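Aminoacyltransferase FemA (Staphylococcus aureus, PDB 1LRZ) catalyses the addition of glycines 2 and 3 to the pentaglycine interpeptide bridge of Staphylococcus aureus peptidoglycan, taking them from glycyl-tRNA. Local coordinates at residues Gln154-Ser159 and Ile390-Gly395; Leu111-Leu116 and Thr123-Asn128; Met1-Leu6 and His41-Lys46; Lys9-Phe14 and Ala55-Ala60; Asn244-Ile249 and His307-Pro312. One frame throughout, in Å; residues are numbered along the deposited sequence.

Contact 1: Gln154-Ser159 and Ile390-Gly395; sequences QIRYHS and IIEYVG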
# COMPACT_ATOMS: atom_id res chain seq x y z
N GLN A 154 6.82 5.91 -12.54
CA GLN A 154 6.39 5.45 -11.23
C GLN A 154 7.15 6.25 -10.16
O GLN A 154 8.30 6.66 -10.38
CB GLN A 154 6.70 3.95 -11.05
CG GLN A 154 5.98 3.01 -12.01
CD GLN A 154 4.48 3.24 -12.03
OE1 GLN A 154 3.84 3.34 -10.98
NE2 GLN A 154 3.90 3.32 -13.22
N ILE A 155 6.52 6.49 -9.02
CA ILE A 155 7.15 7.23 -7.93
C ILE A 155 8.36 6.41 -7.44
O ILE A 155 8.24 5.20 -7.20
CB ILE A 155 6.15 7.46 -6.76
CG1 ILE A 155 6.85 8.19 -5.61
CG2 ILE A 155 5.59 6.15 -6.27
CD1 ILE A 155 7.45 9.54 -6.02
N ARG A 156 9.50 7.07 -7.31
CA ARG A 156 10.75 6.43 -6.89
C ARG A 156 10.95 6.24 -5.39
O ARG A 156 11.95 5.65 -4.98
CB ARG A 156 11.98 7.20 -7.42
CG ARG A 156 12.37 6.96 -8.87
CD ARG A 156 13.83 7.43 -9.13
NE ARG A 156 14.12 8.72 -8.50
CZ ARG A 156 15.03 8.89 -7.55
NH1 ARG A 156 15.76 7.87 -7.12
NH2 ARG A 156 15.19 10.10 -7.01
N TYR A 157 10.02 6.73 -4.57
CA TYR A 157 10.16 6.60 -3.12
C TYR A 157 8.96 5.93 -2.45
O TYR A 157 7.82 6.28 -2.74
CB TYR A 157 10.36 7.96 -2.46
CG TYR A 157 11.54 8.77 -2.97
CD1 TYR A 157 11.48 9.45 -4.20
CD2 TYR A 157 12.70 8.88 -2.21
CE1 TYR A 157 12.56 10.22 -4.65
CE2 TYR A 157 13.78 9.65 -2.65
CZ TYR A 157 13.70 10.31 -3.86
OH TYR A 157 14.77 11.09 -4.28
N HIS A 158 9.25 4.99 -1.54
CA HIS A 158 8.21 4.29 -0.78
C HIS A 158 8.49 4.45 0.72
O HIS A 158 9.64 4.55 1.14
CB HIS A 158 8.22 2.78 -1.07
CG HIS A 158 7.71 2.41 -2.43
ND1 HIS A 158 7.79 1.12 -2.92
CD2 HIS A 158 7.10 3.14 -3.39
CE1 HIS A 158 7.25 1.08 -4.13
NE2 HIS A 158 6.83 2.29 -4.44
N SER A 159 7.42 4.48 1.52
CA SER A 159 7.52 4.53 2.98
C SER A 159 7.18 3.09 3.34
O SER A 159 6.05 2.64 3.12
CB SER A 159 6.47 5.47 3.57
OG SER A 159 6.39 5.26 4.97
N ILE A 390 12.17 5.13 4.71
CA ILE A 390 12.01 5.44 3.29
C ILE A 390 12.96 4.60 2.42
O ILE A 390 14.13 4.43 2.74
CB ILE A 390 12.32 6.93 2.98
CG1 ILE A 390 11.37 7.86 3.75
CG2 ILE A 390 12.20 7.17 1.47
CD1 ILE A 390 9.90 7.66 3.42
N ILE A 391 12.43 4.07 1.32
CA ILE A 391 13.29 3.33 0.40
C ILE A 391 13.25 4.08 -0.93
O ILE A 391 12.17 4.33 -1.47
CB ILE A 391 12.83 1.87 0.18
CG1 ILE A 391 12.88 1.11 1.51
CG2 ILE A 391 13.76 1.18 -0.87
CD1 ILE A 391 12.39 -0.35 1.41
N GLU A 392 14.42 4.47 -1.41
CA GLU A 392 14.52 5.16 -2.70
C GLU A 392 15.02 4.13 -3.70
O GLU A 392 16.03 3.46 -3.45
CB GLU A 392 15.52 6.32 -2.62
CG GLU A 392 15.76 7.00 -3.98
CD GLU A 392 16.78 8.14 -3.90
OE1 GLU A 392 17.07 8.77 -4.95
OE2 GLU A 392 17.28 8.41 -2.78
N TYR A 393 14.31 4.00 -4.82
CA TYR A 393 14.69 3.04 -5.84
C TYR A 393 15.57 3.65 -6.93
O TYR A 393 15.67 4.87 -7.05
CB TYR A 393 13.43 2.41 -6.45
CG TYR A 393 12.56 1.74 -5.41
CD1 TYR A 393 11.45 2.40 -4.89
CD2 TYR A 393 12.89 0.49 -4.90
CE1 TYR A 393 10.69 1.84 -3.87
CE2 TYR A 393 12.14 -0.09 -3.87
CZ TYR A 393 11.03 0.59 -3.36
OH TYR A 393 10.26 0.04 -2.36
N VAL A 394 16.22 2.81 -7.73
CA VAL A 394 17.12 3.29 -8.77
C VAL A 394 16.46 4.19 -9.81
O VAL A 394 17.11 5.10 -10.33
CB VAL A 394 17.83 2.12 -9.49
CG1 VAL A 394 18.79 1.43 -8.52
CG2 VAL A 394 16.80 1.13 -10.02
N GLY A 395 15.19 3.95 -10.11
CA GLY A 395 14.52 4.79 -11.09
C GLY A 395 14.30 4.14 -12.45
O GLY A 395 14.22 2.91 -12.58
O HOH W 1 16.60 11.06 -2.45
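Arg156 and Glu392 run alongside each other in the same direction and form a buried salt bridge beside two antiparallel strands. Arg156 NH1 donates to Glu392 OE1 at 2.7 Å, OE1 lying in the guanidinium plane and using its anti lone pair; NH2 adds a weak bond to the same oxygen. NH1 also gives a bond of 3.0 Å to Tyr393 O, so one nitrogen serves both carboxylate and main chain. Arg156 NE is taken by His146 O. The second carboxylate oxygen, Glu392 OE2, accepts from Gln114 NE2 and from a water that also bonds Tyr157 OH, so both oxygens are engaged, which probably favours the charged carboxylate. The Tyr157 ring runs alongside Glu392, the ring and carboxylate planes 28° apart. On the face that carries His158, the Tyr393 ring turns its edge to the His158 ring, a T-shaped pair with centroids 4.6 Å apart, and His158 ND1 makes a weak bond to Tyr393 OH. His158 and Ile391 are the hydrogen-bonded antiparallel pair, flanked by the non-hydrogen-bonded pairs Tyr157-Glu392 and Ser159-Ile390; Tyr393 N donates to Arg156 O at 2.9 Å. Ser159 OG bonds His118 NE2. In this large mixed sheet of the FemABX fold, strand 389-393 has 112-116 as its other neighbour, and strand 157-162 has 360-365.

Contact 2: Leu111-Leu116 and Thr123-Asn128; sequences LPYQYL and TGNAGN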
# COMPACT_ATOMS: atom_id res chain seq x y z
N LEU A 111 14.16 -2.09 -7.53
CA LEU A 111 15.49 -2.29 -6.96
C LEU A 111 15.90 -1.12 -6.07
O LEU A 111 16.07 -0.01 -6.56
CB LEU A 111 16.50 -2.42 -8.12
CG LEU A 111 17.98 -2.64 -7.80
CD1 LEU A 111 18.13 -3.95 -7.06
CD2 LEU A 111 18.80 -2.66 -9.09
N PRO A 112 16.10 -1.36 -4.76
CA PRO A 112 16.49 -0.28 -3.86
C PRO A 112 17.82 0.35 -4.26
O PRO A 112 18.71 -0.33 -4.78
CB PRO A 112 16.60 -0.96 -2.50
CG PRO A 112 15.67 -2.13 -2.61
CD PRO A 112 15.94 -2.63 -4.03
N TYR A 113 17.92 1.65 -4.00
CA TYR A 113 19.11 2.43 -4.28
C TYR A 113 19.66 2.94 -2.94
O TYR A 113 20.79 2.63 -2.56
CB TYR A 113 18.75 3.60 -5.20
CG TYR A 113 19.78 4.70 -5.28
CD1 TYR A 113 21.15 4.41 -5.42
CD2 TYR A 113 19.40 6.04 -5.25
CE1 TYR A 113 22.10 5.41 -5.51
CE2 TYR A 113 20.34 7.07 -5.35
CZ TYR A 113 21.69 6.75 -5.49
OH TYR A 113 22.62 7.75 -5.61
N GLN A 114 18.83 3.70 -2.23
CA GLN A 114 19.20 4.27 -0.93
C GLN A 114 18.05 4.14 0.08
O GLN A 114 16.89 3.99 -0.31
CB GLN A 114 19.51 5.77 -1.07
CG GLN A 114 20.62 6.11 -2.04
CD GLN A 114 20.95 7.60 -2.01
OE1 GLN A 114 22.11 7.97 -1.82
NE2 GLN A 114 19.94 8.45 -2.20
N TYR A 115 18.39 4.22 1.37
CA TYR A 115 17.42 4.18 2.46
C TYR A 115 17.49 5.54 3.12
O TYR A 115 18.58 6.09 3.29
CB TYR A 115 17.80 3.11 3.49
CG TYR A 115 17.85 1.72 2.91
CD1 TYR A 115 19.06 1.04 2.78
CD2 TYR A 115 16.68 1.10 2.47
CE1 TYR A 115 19.10 -0.25 2.23
CE2 TYR A 115 16.70 -0.18 1.93
CZ TYR A 115 17.91 -0.85 1.81
OH TYR A 115 17.92 -2.11 1.27
N LEU A 116 16.35 6.10 3.50
CA LEU A 116 16.31 7.41 4.14
C LEU A 116 15.31 7.38 5.29
O LEU A 116 14.57 6.41 5.43
CB LEU A 116 15.85 8.49 3.14
CG LEU A 116 16.70 8.66 1.86
CD1 LEU A 116 16.18 7.75 0.75
CD2 LEU A 116 16.64 10.09 1.41
N THR A 123 20.01 7.30 5.24
CA THR A 123 20.43 6.47 6.36
C THR A 123 21.34 5.34 5.91
O THR A 123 22.04 4.73 6.73
CB THR A 123 19.23 5.87 7.13
OG1 THR A 123 18.35 5.20 6.20
CG2 THR A 123 18.45 6.96 7.86
N GLY A 124 21.34 5.04 4.61
CA GLY A 124 22.21 3.98 4.12
C GLY A 124 22.12 3.78 2.61
O GLY A 124 21.18 4.24 1.98
N ASN A 125 23.12 3.11 2.05
CA ASN A 125 23.17 2.82 0.62
C ASN A 125 22.75 1.34 0.50
O ASN A 125 23.18 0.51 1.30
CB ASN A 125 24.60 2.99 0.11
CG ASN A 125 24.71 2.76 -1.38
OD1 ASN A 125 24.48 3.67 -2.18
ND2 ASN A 125 25.03 1.54 -1.76
N ALA A 126 21.91 1.02 -0.49
CA ALA A 126 21.43 -0.36 -0.65
C ALA A 126 22.48 -1.32 -1.22
O ALA A 126 22.28 -2.54 -1.22
CB ALA A 126 20.16 -0.38 -1.52
N GLY A 127 23.58 -0.76 -1.72
CA GLY A 127 24.65 -1.57 -2.29
C GLY A 127 24.45 -2.00 -3.73
O GLY A 127 25.06 -2.97 -4.18
N ASN A 128 23.61 -1.28 -4.47
CA ASN A 128 23.32 -1.62 -5.86
C ASN A 128 23.80 -0.56 -6.85
O ASN A 128 23.39 -0.57 -8.02
CB ASN A 128 21.80 -1.84 -6.04
CG ASN A 128 21.26 -2.90 -5.08
OD1 ASN A 128 21.89 -3.93 -4.86
ND2 ASN A 128 20.07 -2.65 -4.51
O HOH W 2 22.53 1.17 -4.24
O HOH W 3 20.18 -3.50 1.09
O HOH W 4 16.16 4.29 7.20
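Tyr115 and Gly124 form the hydrogen-bonded pair of this antiparallel contact: Tyr115 N donates to Gly124 O at 2.9 Å, and Tyr115 O receives both Gly124 N and, at 2.7 Å, Thr123 N, the two donors arriving from the same face of its carbonyl plane. Ala126 N continues the backbone bonding to Tyr113 O. One side chain joins in: Asn128 ND2 gives Pro112 O a nearly straight bond of 2.7 Å (170°), with the acceptor in the amide plane, while the Leu111 CD1 methyl lies against the same nitrogen, 3.5 Å from Asn128 ND2. Strands 112-116 and 122-125 make a beta hairpin at the edge of the nine-stranded sheet, and Thr123 and Gly124, both opposite Tyr115, form a classic beta bulge. Apolar contacts gather round Ala126, whose CB lies 3.7 Å from Pro112 CB and 3.9 Å from Tyr115 CE1. Three waters add bridges: one links Tyr113 O to Asn128 N, another Tyr115 OH to Ala126 O, and a third Leu116 O to Thr123 OG1.

Contact 3: Met1-Leu6 and His41-Lys46; sequences MKFTNL and HLVGIK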
# COMPACT_ATOMS: atom_id res chain seq x y z
N MET A 1 21.24 -22.09 -18.97
CA MET A 1 20.71 -20.70 -18.91
C MET A 1 20.28 -20.19 -20.29
O MET A 1 21.12 -19.86 -21.12
CB MET A 1 21.76 -19.76 -18.31
CG MET A 1 21.38 -18.29 -18.36
SD MET A 1 22.14 -17.33 -17.05
CE MET A 1 23.57 -16.65 -17.84
N LYS A 2 18.98 -20.14 -20.52
CA LYS A 2 18.47 -19.64 -21.79
C LYS A 2 17.36 -18.63 -21.56
O LYS A 2 16.56 -18.78 -20.63
CB LYS A 2 17.94 -20.80 -22.65
CG LYS A 2 17.35 -20.36 -23.99
CD LYS A 2 17.23 -21.53 -24.98
CE LYS A 2 16.28 -22.62 -24.49
NZ LYS A 2 16.23 -23.81 -25.40
N PHE A 3 17.32 -17.59 -22.40
CA PHE A 3 16.28 -16.58 -22.30
C PHE A 3 15.13 -17.21 -23.06
O PHE A 3 15.35 -17.84 -24.10
CB PHE A 3 16.71 -15.29 -23.00
CG PHE A 3 15.78 -14.12 -22.75
CD1 PHE A 3 15.95 -13.29 -21.65
CD2 PHE A 3 14.74 -13.82 -23.64
CE1 PHE A 3 15.12 -12.19 -21.43
CE2 PHE A 3 13.90 -12.72 -23.44
CZ PHE A 3 14.09 -11.90 -22.33
N THR A 4 13.91 -17.07 -22.56
CA THR A 4 12.77 -17.65 -23.23
C THR A 4 11.45 -17.04 -22.75
O THR A 4 11.44 -16.20 -21.86
CB THR A 4 12.74 -19.18 -23.02
OG1 THR A 4 11.65 -19.75 -23.75
CG2 THR A 4 12.55 -19.51 -21.54
N ASN A 5 10.35 -17.46 -23.36
CA ASN A 5 9.03 -17.01 -22.96
C ASN A 5 8.61 -17.97 -21.85
O ASN A 5 9.04 -19.12 -21.84
CB ASN A 5 8.05 -17.08 -24.13
CG ASN A 5 8.18 -15.90 -25.05
OD1 ASN A 5 7.70 -14.80 -24.75
ND2 ASN A 5 8.84 -16.10 -26.18
N LEU A 6 7.79 -17.51 -20.92
CA LEU A 6 7.34 -18.34 -19.82
C LEU A 6 5.83 -18.49 -19.87
O LEU A 6 5.12 -17.62 -20.38
CB LEU A 6 7.71 -17.69 -18.47
CG LEU A 6 9.17 -17.32 -18.15
CD1 LEU A 6 9.20 -16.65 -16.78
CD2 LEU A 6 10.06 -18.58 -18.16
N HIS A 41 3.82 -9.70 -22.97
CA HIS A 41 4.82 -10.76 -23.04
C HIS A 41 5.29 -11.22 -21.66
O HIS A 41 5.41 -10.40 -20.73
CB HIS A 41 6.07 -10.30 -23.79
CG HIS A 41 5.82 -9.90 -25.22
ND1 HIS A 41 5.00 -8.85 -25.57
CD2 HIS A 41 6.37 -10.36 -26.37
CE1 HIS A 41 5.06 -8.67 -26.88
NE2 HIS A 41 5.88 -9.57 -27.39
N LEU A 42 5.55 -12.52 -21.54
CA LEU A 42 6.07 -13.08 -20.31
C LEU A 42 7.40 -13.71 -20.71
O LEU A 42 7.43 -14.73 -21.41
CB LEU A 42 5.13 -14.15 -19.74
CG LEU A 42 3.74 -13.69 -19.27
CD1 LEU A 42 2.98 -14.89 -18.72
CD2 LEU A 42 3.88 -12.61 -18.21
N VAL A 43 8.49 -13.08 -20.30
CA VAL A 43 9.82 -13.57 -20.63
C VAL A 43 10.59 -13.91 -19.35
O VAL A 43 10.17 -13.54 -18.25
CB VAL A 43 10.61 -12.52 -21.47
CG1 VAL A 43 9.85 -12.20 -22.75
CG2 VAL A 43 10.83 -11.25 -20.66
N GLY A 44 11.69 -14.64 -19.50
CA GLY A 44 12.48 -15.00 -18.35
C GLY A 44 13.69 -15.82 -18.75
O GLY A 44 14.02 -15.95 -19.93
N ILE A 45 14.37 -16.38 -17.75
CA ILE A 45 15.53 -17.21 -17.98
C ILE A 45 15.32 -18.50 -17.21
O ILE A 45 14.79 -18.49 -16.10
CB ILE A 45 16.84 -16.55 -17.45
CG1 ILE A 45 17.12 -15.26 -18.20
CG2 ILE A 45 18.01 -17.52 -17.60
CD1 ILE A 45 18.23 -14.43 -17.59
N LYS A 46 15.69 -19.61 -17.83
CA LYS A 46 15.59 -20.91 -17.19
C LYS A 46 17.00 -21.48 -17.17
O LYS A 46 17.79 -21.20 -18.07
CB LYS A 46 14.69 -21.84 -17.98
CG LYS A 46 13.21 -21.56 -17.82
CD LYS A 46 12.42 -22.65 -18.53
CE LYS A 46 10.95 -22.53 -18.27
NZ LYS A 46 10.27 -23.77 -18.70
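Phe3 lays its ring across strand 39-46, where strand 2-5 pairs antiparallel as an outermost strand of the seven-stranded mixed sheet. Its CG stands anti to the backbone N (chi1 -170°), and Gly44 O lies over one ring face, 3.6 Å above the plane of the Phe3 ring and offset toward the rim. Phe3 crosses Val43 obliquely, CZ reaching Val43 CB at 3.6 Å, and meets Ile45 at about a right angle through CD1 and CG1. Met1 crosses Ile45 obliquely, its CG 3.5 Å from Ile45 CG2. Helix 83-98 packs against this face through Met1 and Phe3. On the other face, Leu6 and Lys46 run past one another in opposing senses, Leu6 CD2 against Lys46 CE, while Lys46 NZ ends in a salt bridge with Glu10. Paired backbone hydrogen bonds join Lys2 with Lys46 and Thr4 with Gly44. The pairing closes where Leu6 N, above the carbonyl plane of Leu42, donates to Leu42 O at 2.8 Å.

Contact 4: Lys9-Phe14 and Ala55-Ala60; sequences KEFGAF and ACLLTA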
# COMPACT_ATOMS: atom_id res chain seq x y z
N LYS A 9 1.76 -19.94 -15.54
CA LYS A 9 1.97 -20.73 -14.33
C LYS A 9 3.41 -20.61 -13.85
O LYS A 9 3.66 -20.35 -12.67
CB LYS A 9 1.60 -22.19 -14.61
CG LYS A 9 1.77 -23.12 -13.42
CD LYS A 9 1.54 -24.57 -13.82
CE LYS A 9 1.96 -25.54 -12.73
NZ LYS A 9 1.86 -26.95 -13.20
N GLU A 10 4.36 -20.78 -14.76
CA GLU A 10 5.77 -20.68 -14.39
C GLU A 10 6.07 -19.28 -13.86
O GLU A 10 6.79 -19.13 -12.89
CB GLU A 10 6.68 -20.92 -15.60
CG GLU A 10 6.44 -22.21 -16.34
CD GLU A 10 7.37 -22.35 -17.52
OE1 GLU A 10 7.49 -21.37 -18.30
OE2 GLU A 10 7.99 -23.42 -17.68
N PHE A 11 5.55 -18.28 -14.56
CA PHE A 11 5.76 -16.88 -14.21
C PHE A 11 5.27 -16.60 -12.80
O PHE A 11 6.03 -16.10 -11.97
CB PHE A 11 5.00 -15.98 -15.18
CG PHE A 11 5.17 -14.52 -14.90
CD1 PHE A 11 6.39 -13.90 -15.15
CD2 PHE A 11 4.12 -13.77 -14.39
CE1 PHE A 11 6.56 -12.53 -14.91
CE2 PHE A 11 4.28 -12.40 -14.14
CZ PHE A 11 5.50 -11.78 -14.40
N GLY A 12 4.01 -16.92 -12.54
CA GLY A 12 3.43 -16.68 -11.23
C GLY A 12 4.14 -17.38 -10.08
O GLY A 12 4.35 -16.79 -9.01
N ALA A 13 4.51 -18.65 -10.30
CA ALA A 13 5.18 -19.43 -9.27
C ALA A 13 6.53 -18.81 -8.92
O ALA A 13 6.89 -18.70 -7.73
CB ALA A 13 5.38 -20.87 -9.75
N PHE A 14 7.28 -18.40 -9.94
CA PHE A 14 8.58 -17.80 -9.67
C PHE A 14 8.48 -16.45 -8.97
O PHE A 14 9.13 -16.23 -7.95
CB PHE A 14 9.38 -17.61 -10.96
CG PHE A 14 10.69 -16.93 -10.74
CD1 PHE A 14 11.72 -17.58 -10.08
CD2 PHE A 14 10.89 -15.62 -11.19
CE1 PHE A 14 12.95 -16.96 -9.88
CE2 PHE A 14 12.11 -14.98 -11.00
CZ PHE A 14 13.15 -15.65 -10.34
N ALA A 55 12.40 -13.45 -14.42
CA ALA A 55 11.15 -13.27 -15.15
C ALA A 55 10.76 -11.81 -15.28
O ALA A 55 11.20 -10.96 -14.50
CB ALA A 55 10.02 -14.03 -14.43
N CYS A 56 9.92 -11.52 -16.26
CA CYS A 56 9.44 -10.17 -16.43
C CYS A 56 8.23 -10.13 -17.31
O CYS A 56 8.18 -10.77 -18.38
CB CYS A 56 10.51 -9.25 -17.03
SG CYS A 56 10.12 -7.48 -16.82
N LEU A 57 7.23 -9.40 -16.84
CA LEU A 57 6.02 -9.21 -17.60
C LEU A 57 6.30 -7.91 -18.37
O LEU A 57 6.72 -6.91 -17.78
CB LEU A 57 4.82 -9.05 -16.66
CG LEU A 57 3.47 -8.74 -17.29
CD1 LEU A 57 2.38 -8.99 -16.25
CD2 LEU A 57 3.42 -7.28 -17.74
N LEU A 58 6.12 -7.95 -19.68
CA LEU A 58 6.36 -6.79 -20.52
C LEU A 58 5.07 -6.45 -21.25
O LEU A 58 4.30 -7.34 -21.60
CB LEU A 58 7.42 -7.10 -21.58
CG LEU A 58 8.79 -7.66 -21.19
CD1 LEU A 58 9.50 -8.16 -22.46
CD2 LEU A 58 9.61 -6.59 -20.50
N THR A 59 4.84 -5.16 -21.46
CA THR A 59 3.68 -4.73 -22.22
C THR A 59 4.23 -3.87 -23.36
O THR A 59 5.25 -3.21 -23.22
CB THR A 59 2.67 -3.89 -21.39
OG1 THR A 59 3.37 -2.88 -20.66
CG2 THR A 59 1.88 -4.80 -20.45
N ALA A 60 3.55 -3.92 -24.50
CA ALA A 60 3.99 -3.16 -25.66
C ALA A 60 2.83 -2.39 -26.24
O ALA A 60 1.70 -2.88 -26.28
CB ALA A 60 4.57 -4.11 -26.71
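The Phe11 ring presents its edge to strand 55-60, with Cys56 N near the ring plane, 3.8 Å from Phe11 CE1. Its rim follows the strand: CD1 lies 3.7 Å from Ala55 CB, and CZ reaches Leu57 CB at 3.6 Å, Phe11 and Leu57 crossing obliquely. In Phe11, CG anti to the backbone N (chi1 -179°) starts the ring toward Leu57. The Phe14 ring meets the same methyl group, Phe14 CD2 coming within 3.7 Å of Ala55 CB, while its CE2 approaches Ala55 N. One small side chain thus sits between two aromatic rings from successive turns of a helix. The contact is an apolar helix-on-sheet packing, the helix segment running at 119° to the strand, with axes 9.0 Å apart. Gln25 also touches Phe11, Cys56 and Leu57, and Leu6 packs on Ala55. Strand 52-63 lies between 39-46 and 67-78 in the seven-stranded sheet; Leu42 of the former touches both Phe11 and Leu57, and helix 27-35 adds His29 and Tyr30 against Leu57.

Contact 5: Asn244-Ile249 and His307-Pro312; sequences NFDEYI and HGNELP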
# COMPACT_ATOMS: atom_id res chain seq x y z
N ASN A 244 -21.87 1.20 12.38
CA ASN A 244 -23.22 0.67 12.21
C ASN A 244 -23.89 1.25 13.44
O ASN A 244 -23.62 0.82 14.56
CB ASN A 244 -23.20 -0.86 12.28
CG ASN A 244 -24.60 -1.47 12.19
OD1 ASN A 244 -24.81 -2.46 11.49
ND2 ASN A 244 -25.55 -0.87 12.90
N PHE A 245 -24.75 2.25 13.26
CA PHE A 245 -25.35 2.88 14.42
C PHE A 245 -26.21 2.01 15.33
O PHE A 245 -26.12 2.14 16.54
CB PHE A 245 -26.06 4.16 14.01
CG PHE A 245 -25.10 5.26 13.61
CD1 PHE A 245 -25.01 5.69 12.30
CD2 PHE A 245 -24.22 5.79 14.56
CE1 PHE A 245 -24.05 6.64 11.92
CE2 PHE A 245 -23.26 6.74 14.19
CZ PHE A 245 -23.18 7.16 12.86
N ASP A 246 -27.02 1.12 14.77
CA ASP A 246 -27.83 0.25 15.63
C ASP A 246 -26.93 -0.55 16.56
O ASP A 246 -27.21 -0.66 17.75
CB ASP A 246 -28.68 -0.73 14.81
CG ASP A 246 -29.89 -0.07 14.21
OD1 ASP A 246 -30.41 0.89 14.82
OD2 ASP A 246 -30.34 -0.53 13.13
N GLU A 247 -25.85 -1.11 16.03
CA GLU A 247 -24.95 -1.90 16.86
C GLU A 247 -24.17 -1.01 17.82
O GLU A 247 -23.94 -1.38 18.97
CB GLU A 247 -23.99 -2.70 15.96
CG GLU A 247 -24.71 -3.57 14.93
CD GLU A 247 -23.78 -4.48 14.15
OE1 GLU A 247 -22.73 -3.99 13.67
OE2 GLU A 247 -24.09 -5.68 14.01
N TYR A 248 -23.78 0.17 17.35
CA TYR A 248 -23.04 1.12 18.17
C TYR A 248 -23.89 1.56 19.37
O TYR A 248 -23.47 1.47 20.53
CB TYR A 248 -22.66 2.32 17.31
CG TYR A 248 -21.95 3.45 18.02
CD1 TYR A 248 -20.77 3.22 18.73
CD2 TYR A 248 -22.41 4.75 17.91
CE1 TYR A 248 -20.07 4.29 19.31
CE2 TYR A 248 -21.72 5.81 18.47
CZ TYR A 248 -20.55 5.58 19.16
OH TYR A 248 -19.87 6.65 19.69
N ILE A 249 -25.10 2.02 19.07
CA ILE A 249 -26.02 2.46 20.11
C ILE A 249 -26.35 1.32 21.07
O ILE A 249 -26.49 1.54 22.27
CB ILE A 249 -27.31 3.04 19.48
CG1 ILE A 249 -26.95 4.25 18.61
CG2 ILE A 249 -28.30 3.44 20.57
CD1 ILE A 249 -28.10 4.77 17.73
N HIS A 307 -27.42 10.43 8.31
CA HIS A 307 -26.69 9.64 7.32
C HIS A 307 -27.20 8.23 7.06
O HIS A 307 -26.81 7.61 6.08
CB HIS A 307 -25.22 9.55 7.74
CG HIS A 307 -24.61 10.88 8.09
ND1 HIS A 307 -24.12 11.75 7.14
CD2 HIS A 307 -24.45 11.50 9.28
CE1 HIS A 307 -23.68 12.84 7.73
NE2 HIS A 307 -23.88 12.72 9.03
N GLY A 308 -28.06 7.71 7.93
CA GLY A 308 -28.53 6.35 7.74
C GLY A 308 -27.84 5.46 8.76
O GLY A 308 -27.03 5.95 9.54
N ASN A 309 -28.12 4.17 8.77
CA ASN A 309 -27.51 3.31 9.78
C ASN A 309 -26.02 3.01 9.60
O ASN A 309 -25.36 2.64 10.58
CB ASN A 309 -28.28 2.00 9.93
CG ASN A 309 -27.86 1.24 11.16
OD1 ASN A 309 -27.40 0.10 11.08
ND2 ASN A 309 -28.01 1.86 12.32
N GLU A 310 -25.50 3.13 8.39
CA GLU A 310 -24.07 2.89 8.19
C GLU A 310 -23.34 4.14 7.76
O GLU A 310 -23.65 4.72 6.72
CB GLU A 310 -23.77 1.80 7.15
CG GLU A 310 -22.25 1.51 7.11
CD GLU A 310 -21.80 0.50 6.06
OE1 GLU A 310 -21.72 0.86 4.86
OE2 GLU A 310 -21.52 -0.65 6.45
N LEU A 311 -22.38 4.56 8.57
CA LEU A 311 -21.59 5.74 8.24
C LEU A 311 -20.19 5.31 7.84
O LEU A 311 -19.40 4.86 8.68
CB LEU A 311 -21.51 6.70 9.44
CG LEU A 311 -20.73 7.98 9.11
CD1 LEU A 311 -21.48 8.76 8.04
CD2 LEU A 311 -20.55 8.83 10.36
N PRO A 312 -19.87 5.41 6.54
CA PRO A 312 -18.53 5.03 6.08
C PRO A 312 -17.62 6.19 6.46
O PRO A 312 -17.98 7.34 6.22
CB PRO A 312 -18.71 4.89 4.57
CG PRO A 312 -19.75 5.93 4.27
CD PRO A 312 -20.74 5.76 5.41
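Phe245 and Asn309 meet in a strand-end contact at the base of a helical arm, beside Asn244 and Glu310, an antiparallel non-hydrogen-bonded pair. Here strand 236-244 passes into helix 245-272 and helix 277-307 returns to the sheet in strand 310-320. Phe245 N donates to Asn309 O at 2.8 Å, in the carbonyl plane, and Asn244 CA makes a CA-H...O contact with the same oxygen. The Phe245 ring brings its edge to Gly308 O, 3.4 Å from CD1, and its CE1 packs 3.6 Å from Leu311 CB. The chain leaves the sheet in one long helix and comes back in another, which fits the antiparallel coiled-coil arm known for FemA; Asn244 holds the N-cap position of the first, and Gly308, with positive phi (106°), leaves the helical conformation after the second. Asn244 ND2 comes within 2.8 Å of Asn309 OD1 at an angle too poor for a hydrogen bond, the amide planes 84° apart. Both amide rotations are doubtful, since each ND2 crowds the donor Asp246 N; a weak bond from Asn309 ND2 to Gln304 OE1 depends on the modelled one. Leu303 and Gln304 also touch Phe245. Glu310 forms a salt bridge with Arg194 of strand 192-195, next to 236-244 in the sheet.

From the N terminus, contact 3 closes a loop by pairing strand 2-5 with 39-46, and contact 4 crosses it, since helix 8-16 lies within that loop and strand 52-63 beyond it. The two touch through the Lys46-Glu10 salt bridge and share the seven-stranded sheet. Contact 2 then closes a short hairpin loop, in series with both. Contact 1 spans 230 residues to bring strand 389-393 beside 157-162; the other edge of strand 389-393 adjoins strand 112-116 of contact 2, so the hairpin is joined to the nine-stranded sheet. Contact 5 falls inside that long loop, closing the base of the helical arm at the same sheet, its centre about 40 Å from that of contact 1.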